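Local structure of transaminase (Bacillus megaterium, 5G0A) at the interface of chains A and B. The protein catalyses the S-selective, pyridoxal-5'-phosphate-dependent transfer of amino groups, as an omega-transaminase of the class-III aminotransferase family. Numbering follows the deposited sequence. Chains: chain A/B, Transaminase.

The interface of chains A and B. Residues chain A 84, 86, 328, 330-331; chain B 59, 61-62, 297-298, 303.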
ATOM      1  N   PHE A  84     -16.917 -17.760  30.870  1.00 24.97           N
ATOM      2  CA  PHE A  84     -16.651 -16.843  29.777  1.00 26.11           C
ATOM      3  C   PHE A  84     -17.921 -16.665  28.956  1.00 25.11           C
ATOM      4  O   PHE A  84     -18.585 -17.649  28.624  1.00 25.35           O
ATOM      5  CB  PHE A  84     -15.551 -17.392  28.851  1.00 24.62           C
ATOM      6  CG  PHE A  84     -15.402 -16.582  27.591  1.00 24.68           C
ATOM      7  CD1 PHE A  84     -14.900 -15.276  27.654  1.00 24.56           C
ATOM      8  CD2 PHE A  84     -15.848 -17.085  26.356  1.00 24.58           C
ATOM      9  CE1 PHE A  84     -14.809 -14.506  26.510  1.00 24.65           C
ATOM     10  CE2 PHE A  84     -15.752 -16.311  25.204  1.00 24.82           C
ATOM     11  CZ  PHE A  84     -15.220 -15.033  25.279  1.00 24.84           C
ATOM     12  N   TRP A  86     -18.895 -14.028  25.406  1.00 23.80           N
ATOM     13  CA  TRP A  86     -18.377 -13.034  24.473  1.00 23.73           C
ATOM     14  C   TRP A  86     -19.296 -11.829  24.411  1.00 24.83           C
ATOM     15  O   TRP A  86     -20.325 -11.772  25.111  1.00 24.71           O
ATOM     16  CB  TRP A  86     -18.084 -13.640  23.083  1.00 23.99           C
ATOM     17  CG  TRP A  86     -19.264 -14.012  22.180  1.00 24.40           C
ATOM     18  CD1 TRP A  86     -20.059 -15.133  22.262  1.00 26.11           C
ATOM     19  CD2 TRP A  86     -19.648 -13.338  20.979  1.00 24.51           C
ATOM     20  NE1 TRP A  86     -20.975 -15.148  21.208  1.00 24.75           N
ATOM     21  CE2 TRP A  86     -20.734 -14.062  20.407  1.00 25.34           C
ATOM     22  CE3 TRP A  86     -19.190 -12.176  20.334  1.00 24.15           C
ATOM     23  CZ2 TRP A  86     -21.372 -13.650  19.213  1.00 27.02           C
ATOM     24  CZ3 TRP A  86     -19.826 -11.761  19.151  1.00 24.41           C
ATOM     25  CH2 TRP A  86     -20.919 -12.501  18.614  1.00 26.47           C
ATOM     26  N   VAL A 328     -15.680  -8.838  15.525  1.00 26.06           N
ATOM     27  CA  VAL A 328     -15.674  -9.719  16.708  1.00 24.24           C
ATOM     28  C   VAL A 328     -14.248  -9.927  17.165  1.00 24.60           C
ATOM     29  O   VAL A 328     -13.355 -10.126  16.356  1.00 23.18           O
ATOM     30  CB  VAL A 328     -16.368 -11.080  16.445  1.00 26.90           C
ATOM     31  CG1 VAL A 328     -15.763 -11.810  15.242  1.00 27.78           C
ATOM     32  CG2 VAL A 328     -16.322 -11.972  17.699  1.00 27.95           C
ATOM     33  N   THR A 330     -12.641 -12.368  20.218  1.00 21.62           N
ATOM     34  CA  THR A 330     -13.136 -13.401  21.139  1.00 22.92           C
ATOM     35  C   THR A 330     -13.194 -12.871  22.571  1.00 23.13           C
ATOM     36  O   THR A 330     -14.251 -12.900  23.202  1.00 24.66           O
ATOM     37  CB  THR A 330     -12.281 -14.690  21.092  1.00 25.57           C
ATOM     38  OG1 THR A 330     -12.291 -15.203  19.762  1.00 27.84           O
ATOM     39  CG2 THR A 330     -12.873 -15.752  21.997  1.00 25.62           C
ATOM     40  N   TYR A 331     -12.065 -12.384  23.071  1.00 23.89           N
ATOM     41  CA  TYR A 331     -11.956 -12.030  24.489  1.00 23.46           C
ATOM     42  C   TYR A 331     -12.390 -10.601  24.842  1.00 24.53           C
ATOM     43  O   TYR A 331     -12.318 -10.213  26.000  1.00 24.35           O
ATOM     44  CB  TYR A 331     -10.550 -12.332  25.039  1.00 24.36           C
ATOM     45  CG  TYR A 331     -10.220 -13.806  24.975  1.00 23.99           C
ATOM     46  CD1 TYR A 331     -11.212 -14.759  25.241  1.00 23.60           C
ATOM     47  CD2 TYR A 331      -8.932 -14.258  24.642  1.00 23.07           C
ATOM     48  CE1 TYR A 331     -10.942 -16.112  25.183  1.00 23.57           C
ATOM     49  CE2 TYR A 331      -8.656 -15.625  24.587  1.00 22.96           C
ATOM     50  CZ  TYR A 331      -9.663 -16.538  24.863  1.00 24.72           C
ATOM     51  OH  TYR A 331      -9.434 -17.909  24.825  1.00 26.25           O
TER
ATOM     52  N   LEU B  59     -17.702 -19.061  21.266  1.00 24.92           N
ATOM     53  CA  LEU B  59     -17.086 -18.919  19.945  1.00 23.96           C
ATOM     54  C   LEU B  59     -16.188 -20.122  19.716  1.00 24.59           C
ATOM     55  O   LEU B  59     -15.036 -19.974  19.304  1.00 26.09           O
ATOM     56  CB  LEU B  59     -16.305 -17.586  19.852  1.00 25.45           C
ATOM     57  CG  LEU B  59     -17.192 -16.330  19.986  1.00 26.19           C
ATOM     58  CD1 LEU B  59     -16.335 -15.070  20.143  1.00 27.60           C
ATOM     59  CD2 LEU B  59     -18.142 -16.180  18.800  1.00 28.31           C
ATOM     60  N   CYS B  61     -14.801 -22.005  21.874  1.00 23.68           N
ATOM     61  CA  CYS B  61     -13.611 -21.539  22.589  1.00 24.79           C
ATOM     62  C   CYS B  61     -13.557 -21.868  24.079  1.00 24.36           C
ATOM     63  O   CYS B  61     -12.582 -21.531  24.756  1.00 24.99           O
ATOM     64  CB  CYS B  61     -13.417 -20.020  22.380  1.00 24.14           C
ATOM     65  SG  CYS B  61     -14.770 -18.991  23.012  1.00 25.23           S
ATOM     66  N   VAL B  62     -14.575 -22.539  24.589  1.00 25.47           N
ATOM     67  CA  VAL B  62     -14.557 -22.890  26.004  1.00 26.02           C
ATOM     68  C   VAL B  62     -14.383 -24.412  26.101  1.00 27.16           C
ATOM     69  O   VAL B  62     -15.237 -25.133  26.677  1.00 27.57           O
ATOM     70  CB  VAL B  62     -15.837 -22.370  26.703  1.00 24.63           C
ATOM     71  CG1 VAL B  62     -15.694 -22.437  28.221  1.00 25.22           C
ATOM     72  CG2 VAL B  62     -16.136 -20.922  26.289  1.00 25.32           C
ATOM     73  N   GLY B 297      -5.120 -19.797  20.358  1.00 22.15           N
ATOM     74  CA  GLY B 297      -5.986 -18.911  21.158  1.00 21.32           C
ATOM     75  C   GLY B 297      -7.119 -19.824  21.644  1.00 24.03           C
ATOM     76  O   GLY B 297      -6.955 -21.049  21.681  1.00 22.70           O
ATOM     77  N   LYS B 298      -8.240 -19.230  22.046  1.00 22.82           N
ATOM     78  CA  LYS B 298      -9.502 -19.983  22.356  1.00 23.17           C
ATOM     79  C   LYS B 298      -9.276 -21.152  23.305  1.00 23.69           C
ATOM     80  O   LYS B 298      -9.146 -20.938  24.524  1.00 24.35           O
ATOM     81  CB  LYS B 298     -10.209 -20.371  21.045  1.00 22.84           C
ATOM     82  CG  LYS B 298     -10.674 -19.137  20.271  1.00 25.24           C
ATOM     83  CD  LYS B 298     -11.490 -19.462  19.018  1.00 25.78           C
ATOM     84  CE  LYS B 298     -12.237 -18.228  18.450  1.00 27.64           C
ATOM     85  NZ  LYS B 298     -11.759 -17.916  17.094  1.00 31.18           N
ATOM     86  N   SER B 303     -10.751 -20.107  27.180  1.00 21.98           N
ATOM     87  CA  SER B 303     -11.289 -18.785  27.490  1.00 23.34           C
ATOM     88  C   SER B 303     -11.358 -18.465  28.984  1.00 22.99           C
ATOM     89  O   SER B 303     -12.021 -17.511  29.355  1.00 24.95           O
ATOM     90  CB  SER B 303     -12.679 -18.600  26.870  1.00 25.63           C
ATOM     91  OG  SER B 303     -12.639 -18.920  25.478  1.00 25.14           O
TER
HETATM   92  O   HOH W   1      -6.854 -18.733  25.045  1.00 27.26           O
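B:Leu59 pushes its forked tip against the indole of A:Trp86, the two side chains crossing at about a right angle. B:Leu59 CD2 lies over the five-membered ring of A:Trp86, 3.8 Å from the centroid, in a CH-pi contact. B:Leu59 CD1, 3.7 Å from A:Trp86 CB, is wedged among A:Trp86, A:Val328 and A:Thr330. With A:Trp86 CG between its backbone N and carbonyl carbon (chi1 73°), the indole is turned to present a face to B:Leu59. An alanine in place of A:Trp86 would probably open a gap over B:Leu59, leaving CD2 without the indole face and CD1 with less packing.

B:Ser303 CB sits over the face of the A:Phe84 phenyl, 3.5 Å from its CG. A:Trp86 N lies over the opposite face, toward the rim. At the rim A:Phe84 CE2 is 3.6 Å from B:Cys61 SG, and B:Val62 CG2 touches CD2. A:Tyr331 turns an edge to B:Ser303, whose OG lies in the plane of the phenol beside CE1; any hydrogen bond from OG to the phenol OH is weak. A:Tyr331 OH can donate a hydrogen bond to B:Lys298 O (3.1 Å). A water 2.7 Å from A:Tyr331 OH bridges the same two groups as a second link.

Behind this layer, B:Ser303 OG donates to B:Cys61 O (2.7 Å) from well above the carbonyl plane, which ties the serine to the 61-62 loop and helps fix its rotation. B:Lys298, the catalytic lysine that forms the family's Schiff base with pyridoxal-5'-phosphate, bends at its last torsion (chi4 118°); it crosses A:Thr330 at about a right angle, CE 3.3 Å from the threonine hydroxyl OG1. A:Thr330 probably reaches the partner's cofactor site, where such a threonine commonly binds the phosphate.

The patch joins chain A loops to helix 57-60, the following loop and 3-10 helix 298-300 of chain B, in a two-fold interface consistent with the family's dimer, whose active sites lie between subunits.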